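Local structure of UTP--glucose-1-phosphate uridylyltransferase (Acinetobacter baumannii, 6IKX) at residues 5-10 and 37-42; 214-219 and 231-236; 174-179 and 246-251; 30-35 and 276-281. The protein catalyses the transfer of a uridylyl group from UTP to alpha-D-glucose 1-phosphate, giving UDP-alpha-D-glucose and diphosphate. The protein carries 1 engineered substitution. All coordinates share one frame; numbering follows the deposited sequence.

Contacts 1 and 3 reach the same mixed sheet, and their centres are about 24 Å apart. Contact 1 lies near the centre of the chain and includes two residues of the UTP site, Pro-8 and Ala-10. Contact 2 is about 20 Å from it, centre to centre. There the side chain of Leu-233 is about 8 Å from that of Pro-8. In contact 3 the side chain of Val-174 is about 4 Å from that of Val-206, which binds UDP-glucose in a structure of this protein. Contact 4 lies away from these sites, toward a second subunit. It touches contact 1: Tyr-38 OH is 2.7 Å from Val-30 O, a probable hydrogen bond. Contacts 2 and 4 are farthest apart, about 37 Å between centres.

Contact 1: residues 5-10 and 37-42; sequences AVLPVA and EYVVRE. With SO4 (sulfate ion), chain G.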
# COMPACT_ATOMS: atom_id res chain seq x y z
N ALA A 5 -1.67 -9.30 24.52
CA ALA A 5 -1.99 -7.86 24.62
C ALA A 5 -2.67 -7.43 23.33
O ALA A 5 -2.15 -7.73 22.26
CB ALA A 5 -0.75 -7.04 24.91
N VAL A 6 -3.78 -6.72 23.46
CA VAL A 6 -4.52 -6.08 22.34
C VAL A 6 -4.06 -4.62 22.22
O VAL A 6 -4.12 -3.93 23.25
CB VAL A 6 -6.03 -6.21 22.59
CG1 VAL A 6 -6.83 -5.38 21.58
CG2 VAL A 6 -6.43 -7.68 22.56
N LEU A 7 -3.46 -4.23 21.09
CA LEU A 7 -3.09 -2.81 20.84
C LEU A 7 -4.10 -2.28 19.84
O LEU A 7 -4.07 -2.70 18.69
CB LEU A 7 -1.70 -2.62 20.25
CG LEU A 7 -0.51 -3.25 20.95
CD1 LEU A 7 0.70 -2.33 20.89
CD2 LEU A 7 -0.83 -3.70 22.37
N PRO A 8 -5.08 -1.47 20.25
CA PRO A 8 -6.13 -1.04 19.33
C PRO A 8 -5.56 0.15 18.55
O PRO A 8 -5.37 1.13 19.18
CB PRO A 8 -7.31 -0.64 20.24
CG PRO A 8 -6.86 -1.06 21.62
CD PRO A 8 -5.34 -0.97 21.60
N VAL A 9 -5.24 -0.02 17.27
CA VAL A 9 -4.47 0.97 16.44
C VAL A 9 -5.23 1.27 15.12
O VAL A 9 -4.59 1.55 14.12
CB VAL A 9 -3.05 0.43 16.16
CG1 VAL A 9 -2.23 0.24 17.44
CG2 VAL A 9 -3.09 -0.87 15.39
N ALA A 10 -6.57 1.23 15.12
CA ALA A 10 -7.40 1.46 13.91
C ALA A 10 -7.91 2.91 13.80
O ALA A 10 -8.58 3.17 12.80
CB ALA A 10 -8.54 0.48 13.84
N GLU A 37 6.84 1.51 18.64
CA GLU A 37 7.96 0.65 19.06
C GLU A 37 8.05 0.66 20.58
O GLU A 37 8.43 -0.37 21.18
CB GLU A 37 9.33 1.07 18.55
CG GLU A 37 10.26 -0.14 18.52
CD GLU A 37 11.74 0.14 18.35
OE1 GLU A 37 12.17 0.10 17.21
OE2 GLU A 37 12.45 0.35 19.37
N TYR A 38 7.73 1.80 21.17
CA TYR A 38 7.94 2.05 22.62
C TYR A 38 6.89 1.26 23.42
O TYR A 38 7.19 0.87 24.56
CB TYR A 38 7.81 3.53 22.91
CG TYR A 38 8.96 4.39 22.45
CD1 TYR A 38 8.94 4.98 21.20
CD2 TYR A 38 10.00 4.72 23.32
CE1 TYR A 38 9.97 5.79 20.77
CE2 TYR A 38 11.03 5.55 22.91
CZ TYR A 38 11.01 6.08 21.63
OH TYR A 38 12.00 6.92 21.22
N VAL A 39 5.71 1.09 22.82
CA VAL A 39 4.50 0.46 23.42
C VAL A 39 4.69 -1.06 23.30
O VAL A 39 4.32 -1.81 24.25
CB VAL A 39 3.22 0.93 22.71
CG1 VAL A 39 1.98 0.33 23.33
CG2 VAL A 39 3.10 2.44 22.74
N VAL A 40 5.27 -1.50 22.18
CA VAL A 40 5.53 -2.94 21.97
C VAL A 40 6.69 -3.32 22.89
O VAL A 40 6.53 -4.33 23.59
CB VAL A 40 5.75 -3.32 20.50
CG1 VAL A 40 6.32 -4.73 20.40
CG2 VAL A 40 4.44 -3.21 19.69
N ARG A 41 7.73 -2.46 23.00
CA ARG A 41 8.88 -2.74 23.91
C ARG A 41 8.33 -2.89 25.35
O ARG A 41 8.65 -3.89 26.00
CB ARG A 41 10.01 -1.72 23.72
CG ARG A 41 11.33 -2.07 24.41
CD ARG A 41 12.43 -1.01 24.42
NE ARG A 41 12.84 -0.48 23.11
CZ ARG A 41 12.84 0.82 22.73
NH1 ARG A 41 12.46 1.78 23.55
NH2 ARG A 41 13.25 1.17 21.52
N GLU A 42 7.47 -1.98 25.81
CA GLU A 42 6.85 -2.00 27.17
C GLU A 42 6.13 -3.34 27.40
O GLU A 42 6.31 -3.93 28.47
CB GLU A 42 5.96 -0.75 27.31
CG GLU A 42 5.08 -0.68 28.57
CD GLU A 42 3.99 0.41 28.52
OE1 GLU A 42 3.17 0.51 29.48
OE2 GLU A 42 3.98 1.20 27.53
S SO4 G . -9.24 2.50 17.83
O1 SO4 G . -8.14 3.36 17.46
O2 SO4 G . -8.86 1.13 17.58
O3 SO4 G . -10.41 2.82 17.06
O4 SO4 G . -9.55 2.68 19.23
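Strand 4-8 and helix 35-44 come closest at Leu-7 and Val-39, whose CA atoms are 8.7 Å apart. Leu-7 bridges the gap by meeting two valines of the helix. Leu-7 and Val-39 both start from the backbone toward the opposite segment. The CD1 methyl of Leu-7 makes both contacts. Leu-7 CD1 meets Val-39 CG1 at 3.8 Å. The same Leu-7 CD1 lies 4.0 Å from Val-40 CG2. The side chains of Leu-7 and Val-39 lie alongside, pointing opposite ways, whereas Val-40 stands roughly perpendicular to Leu-7. With CG1 anti to the backbone N (chi1 -178°), Val-39 turns that branch to the leucine methyl. In Val-40 it is the other branch, CG2. One leucine methyl thus serves two successive helix residues.

All three residues are buried. Here helix 35-44 packs on the central sheet of this GT-A nucleotidyltransferase, in which strand 4-8 runs parallel to strands 50-55 and 125-128. Leu-128 of strand 125-128 touches both Leu-7 and Val-39, and Phe-66 touches Val-40. The strand also leads to the nucleotide site. Pro-8 and Ala-10 bind UTP in other structures of this protein, and Ala-10 also binds UDP-glucose. Here a sulfate, probably from the crystallisation liquor, lies at this place. Its O2 takes a weak hydrogen bond from Ala-10 N at 3.4 Å and lies 3.6 Å from Pro-8 CB. That bond takes no part in holding the helix.

The two segments join by methyl groups alone. The contact therefore depends on close fit and exclusion of water, not on directed bonds.

Contact 2: residues 214-219 and 231-236; sequences AKIMQL and IQLTDA. With SO4 (sulfate ion), chain D.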
# COMPACT_ATOMS: atom_id res chain seq x y z
N ALA A 214 -11.20 -12.66 30.03
CA ALA A 214 -11.78 -13.01 28.71
C ALA A 214 -13.28 -12.81 28.75
O ALA A 214 -13.87 -12.60 27.67
CB ALA A 214 -11.43 -14.43 28.37
N LYS A 215 -13.88 -13.00 29.94
CA LYS A 215 -15.29 -12.66 30.26
C LYS A 215 -15.66 -11.39 29.49
O LYS A 215 -16.80 -11.33 29.00
CB LYS A 215 -15.45 -12.28 31.75
CG LYS A 215 -15.85 -13.34 32.76
CD LYS A 215 -15.95 -12.79 34.21
N ILE A 216 -14.74 -10.39 29.51
CA ILE A 216 -15.00 -8.99 29.07
C ILE A 216 -15.58 -9.00 27.66
O ILE A 216 -16.24 -8.05 27.35
CB ILE A 216 -13.72 -8.11 29.12
CG1 ILE A 216 -14.01 -6.62 29.32
CG2 ILE A 216 -12.90 -8.33 27.86
CD1 ILE A 216 -14.88 -6.27 30.52
N MET A 217 -15.29 -10.01 26.85
CA MET A 217 -15.70 -10.06 25.42
C MET A 217 -17.20 -10.30 25.29
O MET A 217 -17.78 -9.79 24.32
CB MET A 217 -14.96 -11.16 24.64
CG MET A 217 -13.48 -10.95 24.54
SD MET A 217 -13.01 -9.66 23.38
CE MET A 217 -11.27 -9.59 23.76
N GLN A 218 -17.79 -11.08 26.20
CA GLN A 218 -19.25 -11.38 26.20
C GLN A 218 -19.95 -10.20 26.84
O GLN A 218 -21.08 -9.87 26.42
CB GLN A 218 -19.58 -12.65 26.97
CG GLN A 218 -19.49 -13.90 26.11
CD GLN A 218 -18.05 -14.27 25.86
OE1 GLN A 218 -17.24 -14.28 26.78
NE2 GLN A 218 -17.74 -14.59 24.61
N LEU A 219 -19.28 -9.58 27.79
CA LEU A 219 -19.75 -8.29 28.33
C LEU A 219 -19.80 -7.26 27.19
O LEU A 219 -20.85 -6.60 27.08
CB LEU A 219 -18.84 -7.87 29.48
CG LEU A 219 -18.88 -8.80 30.71
CD1 LEU A 219 -18.08 -8.21 31.87
CD2 LEU A 219 -20.31 -9.08 31.13
N ILE A 231 -19.78 1.24 21.20
CA ILE A 231 -19.59 0.20 22.27
C ILE A 231 -18.45 0.67 23.18
O ILE A 231 -17.33 0.85 22.66
CB ILE A 231 -19.31 -1.20 21.69
CG1 ILE A 231 -20.55 -1.91 21.12
CG2 ILE A 231 -18.67 -2.07 22.74
CD1 ILE A 231 -21.66 -0.99 20.61
N GLN A 232 -18.75 0.82 24.47
CA GLN A 232 -17.99 1.58 25.51
C GLN A 232 -17.32 0.58 26.50
O GLN A 232 -18.02 -0.07 27.30
CB GLN A 232 -19.00 2.51 26.19
CG GLN A 232 -18.55 3.95 26.45
CD GLN A 232 -18.49 4.80 25.21
OE1 GLN A 232 -17.55 5.57 25.00
NE2 GLN A 232 -19.51 4.67 24.37
N LEU A 233 -16.00 0.43 26.45
CA LEU A 233 -15.23 -0.41 27.41
C LEU A 233 -15.62 -0.11 28.88
O LEU A 233 -15.77 -1.06 29.63
CB LEU A 233 -13.73 -0.19 27.19
CG LEU A 233 -12.81 -1.07 28.03
CD1 LEU A 233 -13.14 -2.54 27.85
CD2 LEU A 233 -11.34 -0.81 27.75
N THR A 234 -15.75 1.15 29.28
CA THR A 234 -15.98 1.59 30.69
C THR A 234 -17.25 0.99 31.26
O THR A 234 -17.26 0.74 32.50
CB THR A 234 -16.06 3.11 30.81
OG1 THR A 234 -16.99 3.56 29.83
CG2 THR A 234 -14.72 3.78 30.62
N ASP A 235 -18.26 0.71 30.42
CA ASP A 235 -19.53 0.12 30.90
C ASP A 235 -19.57 -1.40 30.63
O ASP A 235 -20.42 -2.08 31.25
CB ASP A 235 -20.74 0.96 30.46
CG ASP A 235 -20.99 1.03 28.97
OD1 ASP A 235 -20.83 -0.02 28.31
OD2 ASP A 235 -21.37 2.13 28.50
N ALA A 236 -18.67 -1.95 29.83
CA ALA A 236 -18.38 -3.40 29.90
C ALA A 236 -17.71 -3.70 31.26
O ALA A 236 -18.05 -4.70 31.88
CB ALA A 236 -17.51 -3.83 28.75
S SO4 D . -14.58 3.30 25.99
O1 SO4 D . -14.67 2.12 25.18
O2 SO4 D . -13.26 3.41 26.57
O3 SO4 D . -14.85 4.46 25.17
O4 SO4 D . -15.55 3.23 27.05
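This is an apolar contact between the first turns of two successive short helices, 216-220 and 233-240, at one side of the nucleotidyltransferase domain. The two first turns draw together. CA of Ile-216 and CA of Leu-233 are 8.7 Å apart, but CA of Leu-219 and CA of Ala-236 are only 5.3 Å apart. Ala-236 has the most surface buried, and its small side chain suits this close approach.

Ile-216 CD1 lies 4.0 Å from Ala-236 CB and also touches the backbone of Ala-236. Two torsions of Ile-216 together, chi1 -153° and chi2 53°, bring CD1 across to the other helix. Leu-219 reaches the same residue with CD1, 3.5 Å from Ala-236 O. Leu-233 CD1 makes a looser touch on Ile-216. Phe-125 of strand 125-128 packs on Ile-216 and Met-217.

The start of helix 233-240 also holds a sulfate, probably from the crystallisation liquor. Thr-234 N bonds its O4 at 3.1 Å, almost straight (176°). Thr-234 OG1 bonds the same oxygen at 3.1 Å. The bond from Leu-233 N to O1 is modelled very short, so its length is doubtful. Gln-232 takes the N-cap position. No natural role follows for this sulfate, but its place is consistent with the way helix N-termini bind anions.

Contact 3: residues 174-179 and 246-251; sequences VDVAQS and VEAYRM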
# COMPACT_ATOMS: atom_id res chain seq x y z
N VAL A 174 -11.25 7.76 38.09
CA VAL A 174 -11.81 6.57 38.80
C VAL A 174 -12.42 7.00 40.14
O VAL A 174 -11.92 7.91 40.80
CB VAL A 174 -10.79 5.44 38.99
CG1 VAL A 174 -10.44 4.81 37.65
CG2 VAL A 174 -9.53 5.87 39.73
N ASP A 175 -13.51 6.32 40.48
CA ASP A 175 -14.16 6.26 41.81
C ASP A 175 -13.39 5.27 42.71
O ASP A 175 -13.56 4.06 42.55
CB ASP A 175 -15.61 5.83 41.58
CG ASP A 175 -16.53 6.05 42.75
OD1 ASP A 175 -16.20 6.92 43.54
OD2 ASP A 175 -17.56 5.33 42.85
N VAL A 176 -12.60 5.76 43.65
CA VAL A 176 -12.02 4.91 44.73
C VAL A 176 -12.31 5.56 46.09
O VAL A 176 -12.60 6.73 46.11
CB VAL A 176 -10.52 4.68 44.46
CG1 VAL A 176 -10.35 3.79 43.24
CG2 VAL A 176 -9.74 5.97 44.30
N ALA A 177 -12.28 4.81 47.19
CA ALA A 177 -12.46 5.35 48.56
C ALA A 177 -11.29 6.31 48.86
O ALA A 177 -11.54 7.51 48.93
CB ALA A 177 -12.55 4.24 49.57
N GLN A 178 -10.08 5.79 49.01
CA GLN A 178 -8.83 6.60 49.00
C GLN A 178 -8.08 6.30 47.70
O GLN A 178 -8.56 5.50 46.89
CB GLN A 178 -7.89 6.36 50.20
CG GLN A 178 -8.16 5.11 51.03
CD GLN A 178 -9.25 5.31 52.06
OE1 GLN A 178 -9.55 6.45 52.46
NE2 GLN A 178 -9.85 4.22 52.51
N SER A 179 -6.96 6.98 47.51
CA SER A 179 -5.96 6.71 46.45
C SER A 179 -4.98 5.68 46.98
O SER A 179 -4.56 5.75 48.13
CB SER A 179 -5.30 8.01 46.04
OG SER A 179 -4.22 7.77 45.16
N VAL A 246 -12.84 -5.06 40.60
CA VAL A 246 -12.05 -4.26 39.64
C VAL A 246 -11.19 -3.33 40.52
O VAL A 246 -11.72 -2.74 41.45
CB VAL A 246 -13.01 -3.52 38.69
CG1 VAL A 246 -12.29 -2.88 37.52
CG2 VAL A 246 -14.10 -4.46 38.21
N GLU A 247 -9.90 -3.26 40.27
CA GLU A 247 -8.97 -2.43 41.05
C GLU A 247 -8.31 -1.40 40.13
O GLU A 247 -8.12 -1.64 38.92
CB GLU A 247 -7.88 -3.26 41.68
CG GLU A 247 -8.39 -4.29 42.66
CD GLU A 247 -7.28 -5.11 43.29
OE1 GLU A 247 -6.16 -5.13 42.74
OE2 GLU A 247 -7.53 -5.68 44.34
N ALA A 248 -7.99 -0.28 40.72
CA ALA A 248 -7.24 0.82 40.11
C ALA A 248 -5.80 0.67 40.61
O ALA A 248 -5.59 0.60 41.83
CB ALA A 248 -7.90 2.11 40.49
N TYR A 249 -4.88 0.50 39.66
CA TYR A 249 -3.43 0.34 39.86
C TYR A 249 -2.79 1.68 39.51
O TYR A 249 -2.93 2.12 38.36
CB TYR A 249 -2.84 -0.78 38.98
CG TYR A 249 -1.34 -0.69 38.92
CD1 TYR A 249 -0.54 -1.17 39.93
CD2 TYR A 249 -0.73 0.05 37.91
CE1 TYR A 249 0.84 -1.00 39.91
CE2 TYR A 249 0.63 0.27 37.90
CZ TYR A 249 1.42 -0.27 38.89
OH TYR A 249 2.76 -0.06 38.82
N ARG A 250 -2.10 2.29 40.48
CA ARG A 250 -1.51 3.63 40.32
C ARG A 250 -0.05 3.47 39.90
O ARG A 250 0.76 2.94 40.69
CB ARG A 250 -1.58 4.46 41.60
CG ARG A 250 -1.07 5.89 41.47
CD ARG A 250 -0.96 6.49 42.85
NE ARG A 250 -0.49 7.87 42.92
CZ ARG A 250 -0.36 8.55 44.05
NH1 ARG A 250 -0.66 7.97 45.20
NH2 ARG A 250 0.07 9.79 44.05
N MET A 251 0.23 4.01 38.73
CA MET A 251 1.56 4.09 38.11
C MET A 251 2.60 4.54 39.13
O MET A 251 2.30 5.39 39.98
CB MET A 251 1.55 5.15 37.01
CG MET A 251 0.84 4.71 35.79
SD MET A 251 0.93 6.01 34.59
CE MET A 251 2.68 6.00 34.16
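Ala-248, Ser-179 and Arg-250 carry most of this contact between strand 246-250 and segment 174-179. Ala-248 has the most surface buried. Its CB points toward segment 174-179 and meets two valine methyls. Val-176 CG1 is 4.0 Å from Ala-248 CB, and Val-174 CG2 is 4.2 Å from it. The valines use different branches, although their first torsions are alike (chi1 -69° in both). Val-176 offers CG1, the branch opposite its own carbonyl carbon. Val-174 offers CG2, which is flanked by its own backbone N and carbonyl carbon. Leu-204 of strand 204-207 and Met-188 also touch both valines, so a small apolar cluster forms.

Arg-250 lies on the same face of its strand as Ala-248. Its chain is extended from CG to NE, which carries the guanidinium out to Ser-179. Ser-179 OG is 3.6 Å from Arg-250 NH1 and lies obliquely to the guanidinium. This is a touch only. The hydrogen bond of Arg-250 NH1 goes to Pro-180 O, next along the chain. The arginine is thus tied to the loop that carries the serine.

Glu-247, by contrast, turns away and forms a salt bridge with Arg-149 of helix 142-153. Strand 246-250 runs between strand 156-162, parallel to it, and strand 184-187, antiparallel. Strand 172-175 pairs with 190-193, and Val-174 also shares a backbone hydrogen bond with Leu-204. The end of strand 172-175 and the loop after it thus pack against strand 246-250 of the main mixed sheet of a GT-A nucleotidyltransferase, near the sugar-nucleotide site.

Contact 4: residues 30-35 and 276-281; sequences VVDRPA and PKLGME
Leu-278 packs on the tight turn of a beta-hairpin, formed by strands 29-30 and 33-34, just before the C-terminal helix 279-287. Val-31 and Asp-32 form the turn, which Val-30 N closes by bonding Arg-33 O at 2.9 Å. The Leu-278 side chain sets out toward it. Leu-278 CB is still 5.3 Å from Val-31 CG1. CG follows anti to the carbonyl carbon (chi1 -58°) and likewise comes no nearer than CB. CD1 makes the contact. Leu-278 CD1 lies 4.1 Å from Val-31 CG1 and 4.2 Å from Asp-32 OD2. CD2 branches off to the far side, away from the turn. The Leu-278 and Val-31 side chains lie alongside, with opposite headings.

The aspartate beside this methyl is well supplied with partners. His-275 NE2 bonds OD2, and Lys-261 of the second subunit makes a salt bridge to it. Leu-278 packs on that same lysine, so the contact lies at a subunit interface. NE and NH2 of Arg-33 reach one carboxylate oxygen each, Asp-32 OD1 and OD2. Arg-33 NE meets Asp-32 OD1 at 2.8 Å, on the syn side and 29° out of the carboxylate plane.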
# COMPACT_ATOMS: atom_id res chain seq x y z
N VAL A 30 9.50 9.40 17.18
CA VAL A 30 9.76 9.92 18.54
C VAL A 30 11.25 9.74 18.78
O VAL A 30 11.66 8.62 19.11
CB VAL A 30 8.89 9.18 19.56
CG1 VAL A 30 9.28 9.52 20.99
CG2 VAL A 30 7.42 9.47 19.27
N VAL A 31 12.01 10.80 18.51
CA VAL A 31 13.50 10.79 18.49
C VAL A 31 13.96 10.13 17.19
O VAL A 31 14.32 10.84 16.24
CB VAL A 31 14.10 10.09 19.72
CG1 VAL A 31 15.57 10.39 19.86
CG2 VAL A 31 13.36 10.45 21.00
N ASP A 32 14.00 8.81 17.14
CA ASP A 32 14.56 8.11 15.97
C ASP A 32 13.80 6.81 15.65
O ASP A 32 14.35 6.04 14.82
CB ASP A 32 16.02 7.80 16.27
CG ASP A 32 16.23 6.77 17.37
OD1 ASP A 32 15.27 6.48 18.09
OD2 ASP A 32 17.37 6.25 17.48
N ARG A 33 12.65 6.54 16.27
CA ARG A 33 11.81 5.35 15.92
C ARG A 33 10.31 5.65 16.06
O ARG A 33 9.90 6.56 16.76
CB ARG A 33 12.26 4.20 16.82
CG ARG A 33 11.93 4.44 18.28
CD ARG A 33 12.83 3.73 19.26
NE ARG A 33 14.23 4.11 19.08
CZ ARG A 33 15.21 3.29 18.75
NH1 ARG A 33 14.99 2.00 18.57
NH2 ARG A 33 16.42 3.77 18.58
N PRO A 34 9.40 4.92 15.40
CA PRO A 34 7.97 5.21 15.55
C PRO A 34 7.47 4.97 16.99
O PRO A 34 8.02 4.13 17.72
CB PRO A 34 7.37 4.25 14.50
CG PRO A 34 8.31 3.07 14.57
CD PRO A 34 9.66 3.76 14.54
N ALA A 35 6.45 5.72 17.39
CA ALA A 35 5.86 5.73 18.76
C ALA A 35 5.53 4.29 19.17
O ALA A 35 5.76 3.92 20.33
CB ALA A 35 4.65 6.65 18.76
N PRO A 276 20.30 6.51 24.69
CA PRO A 276 21.55 5.99 25.25
C PRO A 276 22.72 6.37 24.34
O PRO A 276 23.84 6.37 24.80
CB PRO A 276 21.36 4.47 25.30
CG PRO A 276 20.27 4.18 24.26
CD PRO A 276 19.43 5.44 24.15
N LYS A 277 22.40 6.72 23.09
CA LYS A 277 23.39 7.09 22.05
C LYS A 277 23.32 8.59 21.73
O LYS A 277 24.40 9.14 21.56
CB LYS A 277 23.19 6.17 20.84
CG LYS A 277 24.42 5.34 20.47
CD LYS A 277 24.12 4.00 19.83
CE LYS A 277 24.12 2.83 20.80
NZ LYS A 277 25.31 2.83 21.68
N LEU A 278 22.16 9.26 21.74
CA LEU A 278 22.04 10.70 21.32
C LEU A 278 21.83 11.65 22.48
O LEU A 278 21.87 12.85 22.24
CB LEU A 278 20.84 10.83 20.39
CG LEU A 278 20.88 9.96 19.16
CD1 LEU A 278 19.47 9.69 18.68
CD2 LEU A 278 21.74 10.61 18.07
N GLY A 279 21.53 11.14 23.68
CA GLY A 279 21.07 11.93 24.84
C GLY A 279 21.92 13.18 25.03
O GLY A 279 21.36 14.33 24.93
N MET A 280 23.22 12.98 25.24
CA MET A 280 24.15 14.08 25.63
C MET A 280 24.33 15.06 24.46
O MET A 280 24.31 16.28 24.72
CB MET A 280 25.50 13.54 26.10
CG MET A 280 25.48 12.94 27.51
SD MET A 280 25.16 14.09 28.90
CE MET A 280 26.36 15.42 28.68
N GLU A 281 24.46 14.58 23.22
CA GLU A 281 24.56 15.50 22.06
C GLU A 281 23.24 16.27 21.93
O GLU A 281 23.29 17.46 21.62
CB GLU A 281 24.89 14.75 20.78
CG GLU A 281 26.34 14.32 20.72
CD GLU A 281 26.61 13.21 19.71
OE1 GLU A 281 25.81 12.24 19.67
OE2 GLU A 281 27.59 13.33 18.96